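Local coordinates for 2-hydroxyisocaproyl-CoA dehydratase activator (Clostridium difficile, PDB 4EHU), which transfers a single electron to (R)-2-hydroxyisocaproyl-CoA dehydratase at the cost of ATP hydrolysis, as a homodimer that carries one [4Fe-4S] cluster, at residues I57-V62 with K257-E262; H83-N88 with A248-F253. All blocks are in the same frame, centred on the assembly; numbering follows the deposited sequence.

Contact 1: residues I57-V62 with K257-E262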
ATOM      1  N   ILE A  57     -17.528  26.356  27.762  1.00 38.46           N
ATOM      2  CA  ILE A  57     -16.137  26.001  27.442  1.00 34.22           C
ATOM      3  C   ILE A  57     -15.346  27.282  27.156  1.00 36.45           C
ATOM      4  O   ILE A  57     -15.646  28.007  26.208  1.00 42.51           O
ATOM      5  CB  ILE A  57     -16.058  25.059  26.226  1.00 42.75           C
ATOM      6  CG1 ILE A  57     -17.127  23.966  26.328  1.00 40.82           C
ATOM      7  CG2 ILE A  57     -14.656  24.426  26.119  1.00 40.13           C
ATOM      8  CD1 ILE A  57     -16.999  23.098  27.581  1.00 45.25           C
ATOM      9  N   LYS A  58     -14.344  27.564  27.986  1.00 33.97           N
ATOM     10  CA  LYS A  58     -13.602  28.821  27.898  1.00 37.29           C
ATOM     11  C   LYS A  58     -12.693  28.896  26.667  1.00 32.97           C
ATOM     12  O   LYS A  58     -12.639  29.940  26.018  1.00 37.46           O
ATOM     13  CB  LYS A  58     -12.789  29.054  29.175  1.00 36.62           C
ATOM     14  CG  LYS A  58     -11.923  30.300  29.149  1.00 51.72           C
ATOM     15  CD  LYS A  58     -12.416  31.335  30.151  1.00 73.10           C
ATOM     16  CE  LYS A  58     -11.604  32.624  30.089  1.00 81.38           C
ATOM     17  NZ  LYS A  58     -10.205  32.456  30.582  1.00 76.68           N
ATOM     18  N   LYS A  59     -11.977  27.799  26.368  1.00 29.44           N
ATOM     19  CA  LYS A  59     -11.156  27.685  25.161  1.00 29.77           C
ATOM     20  C   LYS A  59     -11.295  26.294  24.545  1.00 28.77           C
ATOM     21  O   LYS A  59     -11.447  25.291  25.259  1.00 31.04           O
ATOM     22  CB  LYS A  59      -9.671  27.921  25.459  1.00 29.64           C
ATOM     23  CG  LYS A  59      -9.344  29.309  26.008  1.00 36.13           C
ATOM     24  CD  LYS A  59      -9.438  30.391  24.951  1.00 37.04           C
ATOM     25  CE  LYS A  59      -8.926  31.719  25.502  1.00 46.70           C
ATOM     26  NZ  LYS A  59      -9.007  32.845  24.524  1.00 46.95           N
ATOM     27  N   VAL A  60     -11.242  26.259  23.222  1.00 26.97           N
ATOM     28  CA  VAL A  60     -11.284  25.028  22.454  1.00 29.91           C
ATOM     29  C   VAL A  60     -10.071  24.978  21.544  1.00 32.91           C
ATOM     30  O   VAL A  60      -9.779  25.947  20.853  1.00 31.00           O
ATOM     31  CB  VAL A  60     -12.544  24.969  21.563  1.00 39.53           C
ATOM     32  CG1 VAL A  60     -12.551  23.684  20.731  1.00 50.99           C
ATOM     33  CG2 VAL A  60     -13.804  25.079  22.413  1.00 41.84           C
ATOM     34  N   VAL A  61      -9.361  23.855  21.542  1.00 26.92           N
ATOM     35  CA  VAL A  61      -8.274  23.651  20.581  1.00 25.30           C
ATOM     36  C   VAL A  61      -8.570  22.417  19.746  1.00 25.27           C
ATOM     37  O   VAL A  61      -9.026  21.401  20.267  1.00 24.93           O
ATOM     38  CB  VAL A  61      -6.906  23.488  21.278  1.00 24.77           C
ATOM     39  CG1 VAL A  61      -5.846  22.962  20.294  1.00 29.44           C
ATOM     40  CG2 VAL A  61      -6.465  24.811  21.916  1.00 26.29           C
ATOM     41  N   VAL A  62      -8.308  22.510  18.444  1.00 25.49           N
ATOM     42  CA  VAL A  62      -8.488  21.371  17.555  1.00 25.53           C
ATOM     43  C   VAL A  62      -7.156  20.963  16.945  1.00 24.92           C
ATOM     44  O   VAL A  62      -6.302  21.800  16.649  1.00 27.20           O
ATOM     45  CB  VAL A  62      -9.514  21.686  16.445  1.00 26.18           C
ATOM     46  CG1 VAL A  62      -8.994  22.787  15.532  1.00 29.72           C
ATOM     47  CG2 VAL A  62      -9.839  20.437  15.645  1.00 33.40           C
ATOM     48  N   LYS A 257      -5.529  30.364  30.616  1.00 33.67           N
ATOM     49  CA  LYS A 257      -4.713  30.957  31.670  1.00 32.66           C
ATOM     50  C   LYS A 257      -3.988  32.196  31.168  1.00 37.74           C
ATOM     51  O   LYS A 257      -3.792  33.149  31.921  1.00 40.85           O
ATOM     52  CB  LYS A 257      -3.691  29.946  32.198  1.00 32.85           C
ATOM     53  CG  LYS A 257      -4.326  28.732  32.846  1.00 37.96           C
ATOM     54  CD  LYS A 257      -5.173  29.118  34.060  1.00 59.10           C
ATOM     55  CE  LYS A 257      -4.319  29.492  35.266  1.00 65.86           C
ATOM     56  NZ  LYS A 257      -5.137  29.587  36.516  1.00 64.82           N
ATOM     57  N   GLU A 258      -3.587  32.190  29.902  1.00 36.44           N
ATOM     58  CA  GLU A 258      -2.952  33.368  29.325  1.00 37.08           C
ATOM     59  C   GLU A 258      -3.926  34.546  29.327  1.00 51.94           C
ATOM     60  O   GLU A 258      -3.562  35.669  29.683  1.00 50.20           O
ATOM     61  CB  GLU A 258      -2.503  33.091  27.903  1.00 40.30           C
ATOM     62  CG  GLU A 258      -1.712  34.220  27.281  1.00 62.82           C
ATOM     63  CD  GLU A 258      -1.180  33.859  25.917  1.00 77.09           C
ATOM     64  OE1 GLU A 258      -0.986  32.651  25.662  1.00 82.95           O
ATOM     65  OE2 GLU A 258      -0.964  34.775  25.098  1.00 82.85           O
ATOM     66  N   SER A 259      -5.165  34.285  28.920  1.00 36.91           N
ATOM     67  CA  SER A 259      -6.220  35.314  28.948  1.00 38.26           C
ATOM     68  C   SER A 259      -6.524  35.864  30.345  1.00 41.27           C
ATOM     69  O   SER A 259      -6.800  37.062  30.511  1.00 38.09           O
ATOM     70  CB  SER A 259      -7.507  34.751  28.355  1.00 41.79           C
ATOM     71  OG  SER A 259      -7.354  34.507  26.973  1.00 55.70           O
ATOM     72  N   GLN A 260      -6.515  34.989  31.345  1.00 39.89           N
ATOM     73  CA  GLN A 260      -6.773  35.410  32.708  1.00 40.38           C
ATOM     74  C   GLN A 260      -5.633  36.289  33.219  1.00 49.81           C
ATOM     75  O   GLN A 260      -5.861  37.298  33.890  1.00 44.44           O
ATOM     76  CB  GLN A 260      -6.984  34.196  33.610  1.00 45.45           C
ATOM     77  CG  GLN A 260      -8.233  33.403  33.248  1.00 45.75           C
ATOM     78  CD  GLN A 260      -8.555  32.312  34.248  1.00 56.65           C
ATOM     79  OE1 GLN A 260      -7.663  31.631  34.759  1.00 54.94           O
ATOM     80  NE2 GLN A 260      -9.840  32.138  34.529  1.00 56.22           N
ATOM     81  N   LYS A 261      -4.406  35.919  32.875  1.00 43.79           N
ATOM     82  CA  LYS A 261      -3.238  36.627  33.379  1.00 58.57           C
ATOM     83  C   LYS A 261      -3.054  38.011  32.759  1.00 52.85           C
ATOM     84  O   LYS A 261      -2.279  38.818  33.270  1.00 55.69           O
ATOM     85  CB  LYS A 261      -1.976  35.788  33.177  1.00 59.24           C
ATOM     86  CG  LYS A 261      -1.611  34.937  34.384  1.00 70.08           C
ATOM     87  CD  LYS A 261      -0.300  34.204  34.164  1.00 77.41           C
ATOM     88  CE  LYS A 261      -0.454  32.714  34.401  1.00 77.12           C
ATOM     89  NZ  LYS A 261       0.516  31.928  33.591  1.00 74.87           N
ATOM     90  N   GLU A 262      -3.754  38.302  31.668  1.00 45.25           N
ATOM     91  CA  GLU A 262      -3.602  39.615  31.047  1.00 48.97           C
ATOM     92  C   GLU A 262      -4.673  40.613  31.508  1.00 39.60           C
ATOM     93  O   GLU A 262      -4.850  41.677  30.902  1.00 42.70           O
ATOM     94  CB  GLU A 262      -3.573  39.505  29.525  1.00 60.01           C
ATOM     95  CG  GLU A 262      -4.874  39.092  28.881  1.00 69.67           C
ATOM     96  CD  GLU A 262      -4.689  38.765  27.413  1.00 71.66           C
ATOM     97  OE1 GLU A 262      -3.536  38.837  26.935  1.00 69.50           O
ATOM     98  OE2 GLU A 262      -5.685  38.436  26.737  1.00 62.49           O
TER

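Contact 2: residues H83-N88 with A248-F253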
ATOM      1  N   HIS A  83      -0.094  15.316  20.854  1.00 17.49           N
ATOM      2  CA  HIS A  83       0.180  14.000  21.446  1.00 16.28           C
ATOM      3  C   HIS A  83       1.299  14.078  22.476  1.00 16.07           C
ATOM      4  O   HIS A  83       1.214  13.456  23.514  1.00 18.02           O
ATOM      5  CB  HIS A  83       0.528  12.960  20.379  1.00 18.89           C
ATOM      6  CG  HIS A  83      -0.667  12.376  19.695  1.00 18.08           C
ATOM      7  ND1 HIS A  83      -1.579  11.576  20.344  1.00 16.81           N
ATOM      8  CD2 HIS A  83      -1.064  12.430  18.401  1.00 18.86           C
ATOM      9  CE1 HIS A  83      -2.507  11.182  19.488  1.00 20.16           C
ATOM     10  NE2 HIS A  83      -2.226  11.701  18.304  1.00 20.01           N
ATOM     11  N   ALA A  84       2.349  14.844  22.199  1.00 18.38           N
ATOM     12  CA  ALA A  84       3.427  14.965  23.176  1.00 17.71           C
ATOM     13  C   ALA A  84       2.919  15.582  24.479  1.00 18.12           C
ATOM     14  O   ALA A  84       3.258  15.095  25.561  1.00 18.94           O
ATOM     15  CB  ALA A  84       4.576  15.784  22.620  1.00 17.98           C
ATOM     16  N   ARG A  85       2.102  16.629  24.376  1.00 19.58           N
ATOM     17  CA  ARG A  85       1.593  17.304  25.565  1.00 18.51           C
ATOM     18  C   ARG A  85       0.702  16.364  26.365  1.00 17.39           C
ATOM     19  O   ARG A  85       0.795  16.296  27.603  1.00 20.45           O
ATOM     20  CB  ARG A  85       0.810  18.552  25.124  1.00 20.50           C
ATOM     21  CG  ARG A  85       0.213  19.364  26.287  1.00 23.05           C
ATOM     22  CD  ARG A  85       1.299  19.974  27.163  1.00 30.80           C
ATOM     23  NE  ARG A  85       0.731  20.684  28.315  1.00 33.74           N
ATOM     24  CZ  ARG A  85       0.197  21.896  28.249  1.00 31.29           C
ATOM     25  NH1 ARG A  85       0.167  22.542  27.090  1.00 30.96           N
ATOM     26  NH2 ARG A  85      -0.304  22.471  29.348  1.00 31.61           N
ATOM     27  N   GLY A  86      -0.173  15.650  25.660  1.00 20.09           N
ATOM     28  CA  GLY A  86      -1.076  14.703  26.293  1.00 18.84           C
ATOM     29  C   GLY A  86      -0.322  13.572  26.991  1.00 18.26           C
ATOM     30  O   GLY A  86      -0.584  13.263  28.167  1.00 19.36           O
ATOM     31  N   VAL A  87       0.634  12.981  26.291  1.00 17.62           N
ATOM     32  CA  VAL A  87       1.413  11.897  26.875  1.00 17.42           C
ATOM     33  C   VAL A  87       2.207  12.405  28.085  1.00 21.49           C
ATOM     34  O   VAL A  87       2.236  11.754  29.115  1.00 19.46           O
ATOM     35  CB  VAL A  87       2.363  11.281  25.837  1.00 20.03           C
ATOM     36  CG1 VAL A  87       3.362  10.346  26.508  1.00 19.69           C
ATOM     37  CG2 VAL A  87       1.556  10.551  24.785  1.00 21.15           C
ATOM     38  N   ASN A  88       2.875  13.543  27.957  1.00 20.36           N
ATOM     39  CA  ASN A  88       3.692  14.038  29.071  1.00 21.20           C
ATOM     40  C   ASN A  88       2.859  14.338  30.327  1.00 21.60           C
ATOM     41  O   ASN A  88       3.371  14.275  31.437  1.00 25.18           O
ATOM     42  CB  ASN A  88       4.478  15.272  28.672  1.00 22.69           C
ATOM     43  CG  ASN A  88       5.615  14.958  27.746  1.00 29.72           C
ATOM     44  OD1 ASN A  88       6.294  13.938  27.900  1.00 28.05           O
ATOM     45  ND2 ASN A  88       5.839  15.841  26.769  1.00 29.00           N
ATOM     46  N   ALA A 248      -4.588  18.719  23.164  1.00 19.41           N
ATOM     47  CA  ALA A 248      -5.326  19.900  22.698  1.00 22.52           C
ATOM     48  C   ALA A 248      -6.049  20.601  23.865  1.00 25.38           C
ATOM     49  O   ALA A 248      -6.032  21.834  23.980  1.00 22.01           O
ATOM     50  CB  ALA A 248      -6.324  19.515  21.593  1.00 21.75           C
ATOM     51  N   ALA A 249      -6.676  19.822  24.744  1.00 22.60           N
ATOM     52  CA  ALA A 249      -7.416  20.404  25.873  1.00 23.96           C
ATOM     53  C   ALA A 249      -6.457  21.134  26.819  1.00 26.78           C
ATOM     54  O   ALA A 249      -6.807  22.136  27.421  1.00 25.43           O
ATOM     55  CB  ALA A 249      -8.206  19.317  26.624  1.00 22.24           C
ATOM     56  N   LEU A 250      -5.233  20.634  26.926  1.00 22.61           N
ATOM     57  CA  LEU A 250      -4.229  21.239  27.788  1.00 24.30           C
ATOM     58  C   LEU A 250      -3.695  22.529  27.166  1.00 26.71           C
ATOM     59  O   LEU A 250      -3.468  23.517  27.875  1.00 26.21           O
ATOM     60  CB  LEU A 250      -3.083  20.255  28.037  1.00 22.88           C
ATOM     61  CG  LEU A 250      -3.421  19.156  29.037  1.00 19.70           C
ATOM     62  CD1 LEU A 250      -2.466  17.958  28.853  1.00 20.90           C
ATOM     63  CD2 LEU A 250      -3.343  19.705  30.451  1.00 23.58           C
ATOM     64  N   TYR A 251      -3.494  22.540  25.852  1.00 22.46           N
ATOM     65  CA  TYR A 251      -3.118  23.784  25.188  1.00 23.29           C
ATOM     66  C   TYR A 251      -4.262  24.774  25.302  1.00 24.58           C
ATOM     67  O   TYR A 251      -4.035  25.970  25.364  1.00 26.17           O
ATOM     68  CB  TYR A 251      -2.760  23.585  23.720  1.00 24.05           C
ATOM     69  CG  TYR A 251      -1.374  23.042  23.545  1.00 24.48           C
ATOM     70  CD1 TYR A 251      -0.274  23.738  24.023  1.00 25.66           C
ATOM     71  CD2 TYR A 251      -1.160  21.820  22.920  1.00 25.28           C
ATOM     72  CE1 TYR A 251       0.987  23.237  23.899  1.00 26.37           C
ATOM     73  CE2 TYR A 251       0.092  21.329  22.766  1.00 24.95           C
ATOM     74  CZ  TYR A 251       1.171  22.029  23.263  1.00 28.96           C
ATOM     75  OH  TYR A 251       2.442  21.515  23.113  1.00 27.86           O
ATOM     76  N   ALA A 252      -5.489  24.272  25.327  1.00 23.55           N
ATOM     77  CA  ALA A 252      -6.653  25.152  25.467  1.00 28.09           C
ATOM     78  C   ALA A 252      -6.652  25.788  26.852  1.00 22.87           C
ATOM     79  O   ALA A 252      -6.987  26.967  27.008  1.00 26.77           O
ATOM     80  CB  ALA A 252      -7.936  24.361  25.232  1.00 26.63           C
ATOM     81  N   PHE A 253      -6.300  24.996  27.858  1.00 25.64           N
ATOM     82  CA  PHE A 253      -6.134  25.485  29.210  1.00 27.20           C
ATOM     83  C   PHE A 253      -5.036  26.544  29.253  1.00 26.23           C
ATOM     84  O   PHE A 253      -5.218  27.579  29.898  1.00 29.14           O
ATOM     85  CB  PHE A 253      -5.817  24.322  30.159  1.00 26.07           C
ATOM     86  CG  PHE A 253      -5.461  24.753  31.563  1.00 29.41           C
ATOM     87  CD1 PHE A 253      -6.448  25.146  32.462  1.00 31.34           C
ATOM     88  CD2 PHE A 253      -4.143  24.739  31.985  1.00 35.61           C
ATOM     89  CE1 PHE A 253      -6.125  25.522  33.746  1.00 34.80           C
ATOM     90  CE2 PHE A 253      -3.809  25.118  33.273  1.00 37.37           C
ATOM     91  CZ  PHE A 253      -4.804  25.505  34.158  1.00 36.18           C
TER

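Contact 1: residues I57-V62 with K257-E262
Lys59 NZ reaches Ser259 OG over 3.4 Å, a weak hydrogen bond with the ammonium group as donor and the only one that joins the two segments. The same hydroxyl also makes a weak bond to the carbonyl oxygen of Glu255, one turn earlier in its own helix, so two weak hydrogen bonds involve this oxygen. The lysine chain bends at its second torsion (chi2 -73°) and then runs straight. Its last two atoms arrive together beside the serine, with Lys59 CE 3.5 Å from Ser259 OG.

Lys58, where the chain turns a corner, comes to the helix by a different path. With CG anti to the backbone nitrogen (chi1 177°), its chain projects to the helix and folds again near the end, setting NZ against the aliphatic part of Gln260. Here the touching atom is a methylene: Lys58 NZ lies 3.4 Å from Gln260 CG, while Gln260 NE2 is farther from it, at 4.0 Å, with no hydrogen bond between them. Lys58 NZ also comes within 4.2 Å of Ser259 CB. Both lysines touch Ala256, and Gln260 leans on Met1.

In this actin-fold ATPase the contact joins the start of the inner strand 57-63 of the first sheet to the last turns of helix 243-261. The two ammonium groups may be mildly favoured by the nearby C-terminal end of the helix, although they lie at its flank. With one weak bond and small contact surfaces, the polar ends of the two lysines are probably only lightly held at this surface.

Contact 2: residues H83-N88 with A248-F253
The Arg85 guanidinium carries Leu250 on one face, its CB standing 3.6 Å above the plane over the centre of the group, and has Tyr251 CD1 at its edge, in plane. It lies where two helices of the actin fold cross at right angles. The tyrosine ring in turn receives the arginine on one of its faces, and the two planes are 85° apart. The arrangement is therefore a cation-pi contact in which the guanidinium meets the ring edge-on and does not stack flat against it: Arg85 CZ is 4.9 Å from the ring centroid, and NH1 dips toward the CD1-CE1 side.

Helix 79-90, which lies on strand 210-213 of the second sheet through His83 and Val87, crosses helix 243-261, which packs on strand 2-8 of the first, at 90° with the local axes 8.8 Å apart. Arg85 spans the crossing, touching with CB and CG and again with its guanidinium. A fully extended first torsion carries CG over the tyrosine face; the bend at chi2 (65°) then turns the rest of the chain so that the guanidinium crosses Leu250. Arg85 CG makes a CH-pi contact with the ring, 4.3 Å from its centroid, and Arg85 CB approaches Tyr251 CE2 at 3.7 Å.

The charge is answered by the last helix itself: Arg85 NH1 forms a salt bridge with Asp254 OD2. That bond, together with the ring and the leucine, probably fixes the rotation of the guanidinium. Leu250 also touches Phe89, and its CD1 methyl settles against bare backbone, 4.4 Å from Gly86 CA and 3.9 Å from Arg85 O.

In the fold
After three antiparallel strands and helix 38-50, the chain adds strand 57-63 to the first sheet, then forms helix 79-90, which leads into the second sheet. It returns only with its last long helix, 243-261. Residues 248-253 of that helix close the loop of contact 2, and residues 257-262, a turn later, close the wider loop of contact 1, so contact 2 is nested inside contact 1. The one helix thus meets helix 79-90, which lies against the second sheet, and strand 57-63 within the first. The contacts also touch each other directly: Val61 packs on Ala248 and Ala252, and Lys59 CB lies 3.2 Å from Ala252 O.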